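Local coordinates for cytochrome P450 (Picrophilus torridus, PDB 2RFB), which probably works as a heme-thiolate monooxygenase, using a heme iron to place one atom of molecular oxygen into a substrate, at residues Val7-Gly11 and Ala12-Tyr16; Ile95-Tyr98 and Ala99-Pro103; Phe137-Val140 and Asn141-Val145; Arg171-Met175 and Asp176-Lys180. One frame throughout, in Å; residues are numbered along the deposited sequence.

How the contacts relate
Contact 2 lies deepest, its centre about 14 Å from that of the chain, whereas contacts 1, 3 and 4 sit 22 to 24 Å out. Contact 1, the one beta contact, is an N-terminal hairpin held by ring stacking and strand bonds. Contact 2 joins helix 94-99 to helix 101-111, with buried aliphatic and tyrosine packing and a salt bridge on the more exposed side. Contacts 3 and 4 have nearest atoms about 5 Å apart: helix 136-153 of contact 3 packs on the start of helix 175-206 in contact 4. A later part of helix 175-206 borders contact 2. Contact 3 rests on helical backbone bonds, contact 4 on charged side chains.

Contact 1. Residues Val7-Gly11 and Ala12-Tyr16; sequences VHYDG and AWHVY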
loop_
_atom_site.group_PDB
_atom_site.type_symbol
_atom_site.label_atom_id
_atom_site.label_comp_id
_atom_site.label_asym_id
_atom_site.label_seq_id
_atom_site.Cartn_x
_atom_site.Cartn_y
_atom_site.Cartn_z
ATOM N N VAL A 7 -10.530 12.856 19.561
ATOM C CA VAL A 7 -11.222 14.121 19.488
ATOM C C VAL A 7 -12.186 14.197 18.297
ATOM O O VAL A 7 -11.976 13.565 17.239
ATOM C CB VAL A 7 -10.255 15.326 19.463
ATOM C CG1 VAL A 7 -9.383 15.353 20.721
ATOM C CG2 VAL A 7 -9.413 15.343 18.181
ATOM N N HIS A 8 -13.234 14.970 18.482
ATOM C CA HIS A 8 -14.216 15.163 17.431
ATOM C C HIS A 8 -14.106 16.573 16.854
ATOM O O HIS A 8 -14.333 17.544 17.579
ATOM C CB HIS A 8 -15.657 14.958 17.972
ATOM C CG HIS A 8 -16.672 14.848 16.877
ATOM N ND1 HIS A 8 -17.237 15.954 16.265
ATOM C CD2 HIS A 8 -17.176 13.764 16.234
ATOM C CE1 HIS A 8 -18.054 15.554 15.311
ATOM N NE2 HIS A 8 -18.038 14.233 15.272
ATOM N N TYR A 9 -13.760 16.665 15.568
ATOM C CA TYR A 9 -13.854 17.902 14.787
ATOM C C TYR A 9 -13.917 17.596 13.289
ATOM O O TYR A 9 -13.478 16.516 12.848
ATOM C CB TYR A 9 -12.678 18.870 15.084
ATOM C CG TYR A 9 -11.323 18.473 14.513
ATOM C CD1 TYR A 9 -10.820 19.052 13.323
ATOM C CD2 TYR A 9 -10.519 17.547 15.171
ATOM C CE1 TYR A 9 -9.542 18.704 12.812
ATOM C CE2 TYR A 9 -9.257 17.185 14.681
ATOM C CZ TYR A 9 -8.784 17.751 13.517
ATOM O OH TYR A 9 -7.535 17.316 13.077
ATOM N N ASP A 10 -14.398 18.572 12.504
ATOM C CA ASP A 10 -14.629 18.418 11.056
ATOM C C ASP A 10 -15.484 17.199 10.680
ATOM O O ASP A 10 -15.142 16.483 9.739
ATOM C CB ASP A 10 -13.301 18.400 10.287
ATOM C CG ASP A 10 -12.593 19.745 10.327
ATOM O OD1 ASP A 10 -11.575 19.947 9.614
ATOM O OD2 ASP A 10 -13.076 20.626 11.077
ATOM N N GLY A 11 -16.563 16.952 11.419
ATOM C CA GLY A 11 -17.439 15.789 11.181
ATOM C C GLY A 11 -16.936 14.351 11.460
ATOM O O GLY A 11 -17.661 13.390 11.155
ATOM N N ALA A 12 -15.739 14.182 12.042
ATOM C CA ALA A 12 -15.236 12.857 12.389
ATOM C C ALA A 12 -14.498 12.820 13.739
ATOM O O ALA A 12 -14.052 13.840 14.245
ATOM C CB ALA A 12 -14.298 12.317 11.274
ATOM N N TRP A 13 -14.369 11.622 14.300
ATOM C CA TRP A 13 -13.603 11.411 15.502
ATOM C C TRP A 13 -12.251 11.228 14.940
ATOM O O TRP A 13 -12.140 10.651 13.889
ATOM C CB TRP A 13 -14.039 10.154 16.260
ATOM C CG TRP A 13 -15.321 10.340 17.033
ATOM C CD1 TRP A 13 -16.578 9.972 16.640
ATOM C CD2 TRP A 13 -15.469 10.924 18.350
ATOM N NE1 TRP A 13 -17.509 10.326 17.608
ATOM C CE2 TRP A 13 -16.856 10.902 18.668
ATOM C CE3 TRP A 13 -14.572 11.470 19.276
ATOM C CZ2 TRP A 13 -17.358 11.398 19.866
ATOM C CZ3 TRP A 13 -15.073 11.981 20.469
ATOM C CH2 TRP A 13 -16.449 11.922 20.765
ATOM N N HIS A 14 -11.228 11.749 15.614
ATOM C CA HIS A 14 -9.841 11.386 15.272
ATOM C C HIS A 14 -9.204 10.550 16.370
ATOM O O HIS A 14 -9.327 10.889 17.568
ATOM C CB HIS A 14 -9.039 12.638 14.953
ATOM C CG HIS A 14 -9.721 13.507 13.951
ATOM N ND1 HIS A 14 -9.245 13.675 12.664
ATOM C CD2 HIS A 14 -10.888 14.195 14.024
ATOM C CE1 HIS A 14 -10.075 14.465 12.005
ATOM N NE2 HIS A 14 -11.079 14.793 12.805
ATOM N N VAL A 15 -8.584 9.448 15.955
ATOM C CA VAL A 15 -8.086 8.411 16.880
ATOM C C VAL A 15 -6.628 8.206 16.658
ATOM O O VAL A 15 -6.187 7.888 15.535
ATOM C CB VAL A 15 -8.847 7.091 16.686
ATOM C CG1 VAL A 15 -8.300 5.970 17.579
ATOM C CG2 VAL A 15 -10.348 7.327 17.004
ATOM N N TYR A 16 -5.865 8.410 17.719
ATOM C CA TYR A 16 -4.410 8.555 17.618
ATOM C C TYR A 16 -3.592 7.517 18.357
ATOM O O TYR A 16 -2.522 7.169 17.898
ATOM C CB TYR A 16 -3.998 9.901 18.210
ATOM C CG TYR A 16 -4.556 11.081 17.509
ATOM C CD1 TYR A 16 -5.595 11.809 18.082
ATOM C CD2 TYR A 16 -4.038 11.497 16.266
ATOM C CE1 TYR A 16 -6.101 12.912 17.445
ATOM C CE2 TYR A 16 -4.552 12.612 15.612
ATOM C CZ TYR A 16 -5.591 13.299 16.209
ATOM O OH TYR A 16 -6.127 14.422 15.608
#
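The imidazole of His14 lies flat against the phenol ring of Tyr9 in an offset stack, centroids 4.1 Å apart and planes only 15° from parallel. Tyr9 CE2 sits over one His14 face, 3.5 Å from His14 CD2. At the imidazole edge, in its plane, are the carbonyl oxygens of Val7 and Tyr9. His14 NE2 donates to Tyr9 O at 3.0 Å, and the side chain of Tyr260 holds ND1, so both ring nitrogens are engaged and the ring's rotation is fixed. Tyr9 reaches this place with its CG between the backbone N and the carbonyl carbon (chi1 73°), which brings the phenol back over the opposite strand. On the other face of the hairpin, the edge of His8 meets the five-membered ring of Trp13 in an edge-to-face pair, the planes 77° apart and His8 CD2 3.7 Å from Trp13 NE1. His8 CB sits over the six-membered ring of Trp13 in a CH-pi contact, 3.9 Å from the centroid, while Ala12 O lies over one face of the His8 ring. A type I' turn from Tyr9 to Ala12 closes this tight two-residue hairpin. Val7 pairs with His14 and Tyr9 with Ala12 as hydrogen-bonded pairs; Tyr9 N gives to Ala12 O at 3.1 Å, while the return bond, Ala12 N to Tyr9 O, is weak. Strand 7-9 is the outer strand here; strand 12-15 runs parallel to strand 256-259 on its other side, consistent with the beta1 sheet of P450s, while Trp13 reaches strand 249-251 and Val15 packs on helix 18-26.

Contact 2. Residues Ile95-Tyr98 and Ala99-Pro103; sequences ISEY and AVRLP
Ile95 and Val100 mark the tight side of this helix junction: Val100 N donates to Ile95 O at 2.8 Å with a nearly straight bond (164°). That five-residue step is a pi-type turn that widens the end of helix 94-99, just before helix 101-111 begins. Ile95 CD1 also lies 4.2 Å from Ala99 CB. Tyr98 and Leu102 run side by side in the same direction, with Tyr98 CZ 4.4 Å from Leu102 CD2, and Tyr98 O receives Leu102 N at 3.2 Å. With CG anti to the backbone N (chi1 178°), the Tyr98 ring is carried out to where its hydroxyl hydrogen-bonds Ser82, so the polar end of a buried side chain is satisfied. The more exposed side is looser and charged. Arg101 CG passes 3.5 Å from Ser96 O; beyond it the chain bends at chi2 and chi3 and brings NH2 into a salt bridge with Glu97 OE1 at 3.1 Å. The bond is not coplanar: OE1 is met on its anti side, out of the carboxylate plane, with the carboxylate and guanidinium planes 62° apart. Tyr98 and Leu102 pack on helices 75-86 and 298-315, while Val100, Leu102 and Pro103 face helix 175-206, a setting consistent with the four-helix core bundle (helices D, E, L and I) of the P450 fold.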
loop_
_atom_site.group_PDB
_atom_site.type_symbol
_atom_site.label_atom_id
_atom_site.label_comp_id
_atom_site.label_asym_id
_atom_site.label_seq_id
_atom_site.Cartn_x
_atom_site.Cartn_y
_atom_site.Cartn_z
ATOM N N ILE A 95 12.339 8.363 -7.774
ATOM C CA ILE A 95 10.920 8.077 -7.675
ATOM C C ILE A 95 10.389 7.721 -9.072
ATOM O O ILE A 95 9.982 6.585 -9.313
ATOM C CB ILE A 95 10.181 9.266 -7.024
ATOM C CG1 ILE A 95 10.810 9.532 -5.650
ATOM C CG2 ILE A 95 8.609 9.105 -7.074
ATOM C CD1 ILE A 95 10.501 8.505 -4.497
ATOM N N SER A 96 10.439 8.628 -10.015
ATOM C CA SER A 96 9.798 8.269 -11.256
ATOM C C SER A 96 10.498 7.187 -12.107
ATOM O O SER A 96 9.860 6.538 -12.924
ATOM C CB SER A 96 9.510 9.508 -12.082
ATOM O OG SER A 96 10.693 9.845 -12.696
ATOM N N GLU A 97 11.801 6.994 -11.908
ATOM C CA GLU A 97 12.590 6.079 -12.738
ATOM C C GLU A 97 12.878 4.754 -12.047
ATOM O O GLU A 97 13.311 3.815 -12.689
ATOM C CB GLU A 97 13.902 6.713 -13.187
ATOM C CG GLU A 97 13.696 7.945 -14.015
ATOM C CD GLU A 97 12.802 7.722 -15.255
ATOM O OE1 GLU A 97 13.117 6.791 -16.062
ATOM O OE2 GLU A 97 11.809 8.505 -15.430
ATOM N N TYR A 98 12.657 4.672 -10.745
ATOM C CA TYR A 98 12.858 3.413 -10.100
ATOM C C TYR A 98 11.661 3.085 -9.229
ATOM O O TYR A 98 11.037 2.075 -9.383
ATOM C CB TYR A 98 14.146 3.411 -9.260
ATOM C CG TYR A 98 14.329 2.064 -8.542
ATOM C CD1 TYR A 98 14.930 0.964 -9.186
ATOM C CD2 TYR A 98 13.868 1.888 -7.241
ATOM C CE1 TYR A 98 15.064 -0.282 -8.508
ATOM C CE2 TYR A 98 14.017 0.712 -6.584
ATOM C CZ TYR A 98 14.614 -0.366 -7.204
ATOM O OH TYR A 98 14.704 -1.520 -6.488
ATOM N N ALA A 99 11.332 3.959 -8.300
ATOM C CA ALA A 99 10.333 3.613 -7.289
ATOM C C ALA A 99 8.871 3.469 -7.816
ATOM O O ALA A 99 8.139 2.629 -7.320
ATOM C CB ALA A 99 10.444 4.570 -6.065
ATOM N N VAL A 100 8.459 4.253 -8.816
ATOM C CA VAL A 100 7.143 4.074 -9.474
ATOM C C VAL A 100 7.145 2.873 -10.425
ATOM O O VAL A 100 6.133 2.214 -10.605
ATOM C CB VAL A 100 6.728 5.354 -10.282
ATOM C CG1 VAL A 100 5.764 5.059 -11.513
ATOM C CG2 VAL A 100 6.151 6.410 -9.381
ATOM N N ARG A 101 8.265 2.594 -11.071
ATOM C CA ARG A 101 8.227 1.619 -12.164
ATOM C C ARG A 101 8.263 0.179 -11.669
ATOM O O ARG A 101 7.803 -0.767 -12.368
ATOM C CB ARG A 101 9.366 1.856 -13.168
ATOM C CG ARG A 101 9.354 3.226 -13.860
ATOM C CD ARG A 101 9.773 3.087 -15.340
ATOM N NE ARG A 101 11.078 3.654 -15.658
ATOM C CZ ARG A 101 11.905 3.215 -16.625
ATOM N NH1 ARG A 101 11.605 2.159 -17.382
ATOM N NH2 ARG A 101 13.062 3.829 -16.816
ATOM N N LEU A 102 8.848 0.012 -10.494
ATOM C CA LEU A 102 9.096 -1.303 -9.951
ATOM C C LEU A 102 7.764 -1.975 -9.616
ATOM O O LEU A 102 7.455 -3.008 -10.180
ATOM C CB LEU A 102 10.063 -1.246 -8.745
ATOM C CG LEU A 102 10.212 -2.549 -7.937
ATOM C CD1 LEU A 102 11.138 -3.542 -8.625
ATOM C CD2 LEU A 102 10.722 -2.274 -6.533
ATOM N N PRO A 103 6.963 -1.394 -8.713
ATOM C CA PRO A 103 5.668 -1.991 -8.314
ATOM C C PRO A 103 4.701 -2.163 -9.490
ATOM O O PRO A 103 3.952 -3.136 -9.531
ATOM C CB PRO A 103 5.121 -0.985 -7.302
ATOM C CG PRO A 103 5.803 0.352 -7.714
ATOM C CD PRO A 103 7.213 -0.143 -7.973
#

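Contact 3. Residues Phe137-Val140 and Asn141-Val145; sequences FNYV and NNRMV
Phe137 to Val145 form one continuous piece of alpha helix, in which the amides of Asn141 to Met144 reach back four residues. Asn141 N to Phe137 O is short and almost straight, 2.8 Å at 173°, and Met144 N to Val140 O matches it at 2.8 Å. Arg143 N meets Tyr139 O at 3.0 Å, whereas Asn142 N divides itself between Asn138 O at 3.0 Å and a weak bond to Tyr139 O. Along one flank the phenol of Tyr139 and the chain of Arg143 point the same way. With CG anti to its amide nitrogen (chi1 179°), Tyr139 slants outward and toward the C-terminal end, where Arg143, extended from CG to NE, runs beside it: Arg143 CD is 3.7 Å from Tyr139 CZ. Both are exposed, and the ring and guanidinium planes are 32° apart. On a different flank, Asn141 CB comes over one face of the Phe137 ring, 4.2 Å from Phe137 CZ. The buried side belongs to Val140 and Met144, which press on Leu120, Leu123, Trp124 and Tyr127 of helix 118-129; the pair probably corresponds to the F and G helices of other P450s.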
loop_
_atom_site.group_PDB
_atom_site.type_symbol
_atom_site.label_atom_id
_atom_site.label_comp_id
_atom_site.label_asym_id
_atom_site.label_seq_id
_atom_site.Cartn_x
_atom_site.Cartn_y
_atom_site.Cartn_z
ATOM N N PHE A 137 -7.202 10.588 -20.720
ATOM C CA PHE A 137 -7.629 9.595 -19.740
ATOM C C PHE A 137 -8.708 8.697 -20.350
ATOM O O PHE A 137 -8.506 7.494 -20.532
ATOM C CB PHE A 137 -8.114 10.214 -18.425
ATOM C CG PHE A 137 -8.825 9.232 -17.538
ATOM C CD1 PHE A 137 -8.100 8.322 -16.777
ATOM C CD2 PHE A 137 -10.226 9.190 -17.499
ATOM C CE1 PHE A 137 -8.750 7.380 -15.966
ATOM C CE2 PHE A 137 -10.896 8.265 -16.697
ATOM C CZ PHE A 137 -10.149 7.350 -15.925
ATOM N N ASN A 138 -9.836 9.308 -20.681
ATOM C CA ASN A 138 -10.958 8.610 -21.265
ATOM C C ASN A 138 -10.514 7.643 -22.366
ATOM O O ASN A 138 -10.903 6.480 -22.373
ATOM C CB ASN A 138 -11.968 9.633 -21.796
ATOM C CG ASN A 138 -13.255 8.995 -22.262
ATOM O OD1 ASN A 138 -13.604 9.059 -23.454
ATOM N ND2 ASN A 138 -13.979 8.374 -21.330
ATOM N N TYR A 139 -9.674 8.127 -23.273
ATOM C CA TYR A 139 -9.159 7.310 -24.354
ATOM C C TYR A 139 -8.393 6.102 -23.836
ATOM O O TYR A 139 -8.622 4.994 -24.270
ATOM C CB TYR A 139 -8.278 8.131 -25.297
ATOM C CG TYR A 139 -7.701 7.321 -26.440
ATOM C CD1 TYR A 139 -8.513 6.848 -27.459
ATOM C CD2 TYR A 139 -6.349 7.023 -26.489
ATOM C CE1 TYR A 139 -7.996 6.099 -28.503
ATOM C CE2 TYR A 139 -5.818 6.283 -27.521
ATOM C CZ TYR A 139 -6.641 5.829 -28.528
ATOM O OH TYR A 139 -6.119 5.085 -29.551
ATOM N N VAL A 140 -7.494 6.319 -22.900
ATOM C CA VAL A 140 -6.607 5.276 -22.448
ATOM C C VAL A 140 -7.351 4.240 -21.615
ATOM O O VAL A 140 -7.151 3.039 -21.786
ATOM C CB VAL A 140 -5.409 5.903 -21.727
ATOM C CG1 VAL A 140 -4.811 4.982 -20.698
ATOM C CG2 VAL A 140 -4.380 6.340 -22.778
ATOM N N ASN A 141 -8.236 4.706 -20.741
ATOM C CA ASN A 141 -9.108 3.824 -19.992
ATOM C C ASN A 141 -9.972 2.972 -20.934
ATOM O O ASN A 141 -10.280 1.821 -20.627
ATOM C CB ASN A 141 -10.009 4.642 -19.088
ATOM C CG ASN A 141 -10.731 3.805 -18.058
ATOM O OD1 ASN A 141 -11.938 3.765 -18.040
ATOM N ND2 ASN A 141 -9.991 3.159 -17.174
ATOM N N ASN A 142 -10.382 3.525 -22.063
ATOM C CA ASN A 142 -11.299 2.781 -22.885
ATOM C C ASN A 142 -10.516 1.720 -23.608
ATOM O O ASN A 142 -10.996 0.607 -23.806
ATOM C CB ASN A 142 -12.036 3.681 -23.876
ATOM C CG ASN A 142 -13.252 4.332 -23.279
ATOM O OD1 ASN A 142 -13.728 5.342 -23.776
ATOM N ND2 ASN A 142 -13.782 3.750 -22.234
ATOM N N ARG A 143 -9.295 2.086 -23.993
ATOM C CA ARG A 143 -8.384 1.182 -24.626
ATOM C C ARG A 143 -7.977 0.067 -23.678
ATOM O O ARG A 143 -8.022 -1.090 -24.079
ATOM C CB ARG A 143 -7.173 1.923 -25.140
ATOM C CG ARG A 143 -6.886 1.613 -26.612
ATOM C CD ARG A 143 -5.825 2.504 -27.170
ATOM N NE ARG A 143 -5.463 2.064 -28.504
ATOM C CZ ARG A 143 -4.402 1.319 -28.806
ATOM N NH1 ARG A 143 -3.557 0.905 -27.867
ATOM N NH2 ARG A 143 -4.197 0.983 -30.071
ATOM N N MET A 144 -7.621 0.378 -22.433
ATOM C CA MET A 144 -7.184 -0.668 -21.526
ATOM C C MET A 144 -8.291 -1.664 -21.178
ATOM O O MET A 144 -8.043 -2.857 -21.086
ATOM C CB MET A 144 -6.609 -0.089 -20.238
ATOM C CG MET A 144 -5.834 -1.131 -19.357
ATOM S SD MET A 144 -4.579 -2.040 -20.325
ATOM C CE MET A 144 -4.957 -3.714 -19.832
ATOM N N VAL A 145 -9.506 -1.157 -20.980
ATOM C CA VAL A 145 -10.655 -1.949 -20.570
ATOM C C VAL A 145 -11.008 -2.875 -21.710
ATOM O O VAL A 145 -11.289 -4.047 -21.535
ATOM C CB VAL A 145 -11.840 -1.013 -20.174
ATOM C CG1 VAL A 145 -13.179 -1.687 -20.244
ATOM C CG2 VAL A 145 -11.611 -0.470 -18.799
#

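Contact 4. Residues Arg171-Met175 and Asp176-Lys180; sequences RKLTM and DEKIK
Glu177 reaches back to Thr174 where an extended loop, Arg171 to Thr174, winds into a helix from Met175 on. Thr174 is the N-cap of helix 175-206, whose later Asn-Glu-Thr-Thr sequence identifies it as the P450 fold's long central helix, helix I. Glu177 OE1 accepts Thr174 N at 2.6 Å, approached nearly head-on, and so supplies one half of a capping box; the threonine side chain makes no capping bond in return. The other carboxylate oxygen faces Arg171, whose extended chain comes from the opposite direction: NH2 forms a salt bridge to Glu177 OE2 at 2.6 Å, on its syn side and in the guanidinium plane, and NH1 adds a weak bond to the same oxygen. The guanidinium meets OE2 edge-on, with the two planes turned 69° apart. Lys178, stretched beyond CG, sends NZ to Leu173 O at 3.1 Å from above the carbonyl plane, tying the loop to the helix's first turn. Met175 and Ile179 turn to helix 136-153, Leu173 and Glu177 to helix 52-66. One turn along, Lys180 NZ bridges to Asp176, meeting the syn lone pair of OD1 at 2.9 Å.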
loop_
_atom_site.group_PDB
_atom_site.type_symbol
_atom_site.label_atom_id
_atom_site.label_comp_id
_atom_site.label_asym_id
_atom_site.label_seq_id
_atom_site.Cartn_x
_atom_site.Cartn_y
_atom_site.Cartn_z
ATOM N N ARG A 171 -23.152 -17.435 -6.455
ATOM C CA ARG A 171 -23.189 -16.263 -7.343
ATOM C C ARG A 171 -21.874 -16.001 -8.066
ATOM O O ARG A 171 -20.817 -15.922 -7.432
ATOM C CB ARG A 171 -23.539 -15.016 -6.536
ATOM C CG ARG A 171 -23.817 -13.800 -7.354
ATOM C CD ARG A 171 -23.537 -12.568 -6.536
ATOM N NE ARG A 171 -23.260 -11.462 -7.440
ATOM C CZ ARG A 171 -22.445 -10.447 -7.184
ATOM N NH1 ARG A 171 -21.790 -10.356 -6.029
ATOM N NH2 ARG A 171 -22.292 -9.513 -8.106
ATOM N N LYS A 172 -21.966 -15.826 -9.385
ATOM C CA LYS A 172 -20.836 -15.478 -10.262
ATOM C C LYS A 172 -20.384 -14.041 -10.052
ATOM O O LYS A 172 -21.194 -13.171 -9.721
ATOM C CB LYS A 172 -21.244 -15.592 -11.730
ATOM C CG LYS A 172 -21.688 -16.968 -12.224
ATOM C CD LYS A 172 -21.633 -16.994 -13.753
ATOM C CE LYS A 172 -21.479 -18.412 -14.337
ATOM N NZ LYS A 172 -20.757 -18.386 -15.648
ATOM N N LEU A 173 -19.096 -13.780 -10.260
ATOM C CA LEU A 173 -18.615 -12.402 -10.264
ATOM C C LEU A 173 -19.040 -11.645 -11.518
ATOM O O LEU A 173 -18.898 -12.127 -12.649
ATOM C CB LEU A 173 -17.094 -12.317 -10.089
ATOM C CG LEU A 173 -16.609 -11.752 -8.753
ATOM C CD1 LEU A 173 -17.184 -12.516 -7.586
ATOM C CD2 LEU A 173 -15.099 -11.778 -8.687
ATOM N N THR A 174 -19.570 -10.455 -11.278
ATOM C CA THR A 174 -19.822 -9.449 -12.303
ATOM C C THR A 174 -18.515 -8.991 -13.010
ATOM O O THR A 174 -17.412 -9.135 -12.477
ATOM C CB THR A 174 -20.643 -8.298 -11.637
ATOM O OG1 THR A 174 -22.019 -8.423 -12.008
ATOM C CG2 THR A 174 -20.131 -6.904 -11.951
ATOM N N MET A 175 -18.642 -8.468 -14.219
ATOM C CA MET A 175 -17.494 -7.983 -14.959
ATOM C C MET A 175 -17.038 -6.639 -14.397
ATOM O O MET A 175 -15.861 -6.325 -14.457
ATOM C CB MET A 175 -17.817 -7.922 -16.462
ATOM C CG MET A 175 -16.671 -7.510 -17.404
ATOM S SD MET A 175 -15.006 -8.169 -17.058
ATOM C CE MET A 175 -15.109 -9.767 -17.865
ATOM N N ASP A 176 -17.951 -5.867 -13.811
ATOM C CA ASP A 176 -17.578 -4.644 -13.118
ATOM C C ASP A 176 -16.832 -4.961 -11.819
ATOM O O ASP A 176 -16.028 -4.158 -11.318
ATOM C CB ASP A 176 -18.792 -3.741 -12.831
ATOM C CG ASP A 176 -18.383 -2.401 -12.179
ATOM O OD1 ASP A 176 -17.582 -1.638 -12.790
ATOM O OD2 ASP A 176 -18.832 -2.115 -11.049
ATOM N N GLU A 177 -17.109 -6.133 -11.267
ATOM C CA GLU A 177 -16.461 -6.547 -10.046
ATOM C C GLU A 177 -15.080 -7.052 -10.356
ATOM O O GLU A 177 -14.147 -6.789 -9.608
ATOM C CB GLU A 177 -17.270 -7.617 -9.329
ATOM C CG GLU A 177 -18.431 -7.059 -8.541
ATOM C CD GLU A 177 -19.547 -8.086 -8.304
ATOM O OE1 GLU A 177 -19.558 -9.173 -8.965
ATOM O OE2 GLU A 177 -20.418 -7.790 -7.458
ATOM N N LYS A 178 -14.937 -7.751 -11.480
ATOM C CA LYS A 178 -13.634 -8.221 -11.870
ATOM C C LYS A 178 -12.700 -7.033 -12.147
ATOM O O LYS A 178 -11.549 -7.044 -11.695
ATOM C CB LYS A 178 -13.725 -9.181 -13.068
ATOM C CG LYS A 178 -14.342 -10.559 -12.788
ATOM C CD LYS A 178 -14.880 -11.203 -14.096
ATOM C CE LYS A 178 -15.620 -12.487 -13.808
ATOM N NZ LYS A 178 -16.717 -12.808 -14.796
ATOM N N ILE A 179 -13.169 -6.010 -12.875
ATOM C CA ILE A 179 -12.305 -4.861 -13.175
ATOM C C ILE A 179 -11.930 -4.137 -11.890
ATOM O O ILE A 179 -10.733 -3.855 -11.639
ATOM C CB ILE A 179 -12.948 -3.835 -14.103
ATOM C CG1 ILE A 179 -13.606 -4.496 -15.328
ATOM C CG2 ILE A 179 -11.934 -2.723 -14.482
ATOM C CD1 ILE A 179 -12.674 -5.027 -16.375
ATOM N N LYS A 180 -12.943 -3.859 -11.064
ATOM C CA LYS A 180 -12.698 -3.106 -9.850
ATOM C C LYS A 180 -11.722 -3.865 -8.947
ATOM O O LYS A 180 -10.861 -3.239 -8.305
ATOM C CB LYS A 180 -13.991 -2.766 -9.100
ATOM C CG LYS A 180 -14.975 -1.864 -9.844
ATOM C CD LYS A 180 -14.358 -0.552 -10.351
ATOM C CE LYS A 180 -15.403 0.332 -11.073
ATOM N NZ LYS A 180 -16.811 0.035 -10.615
#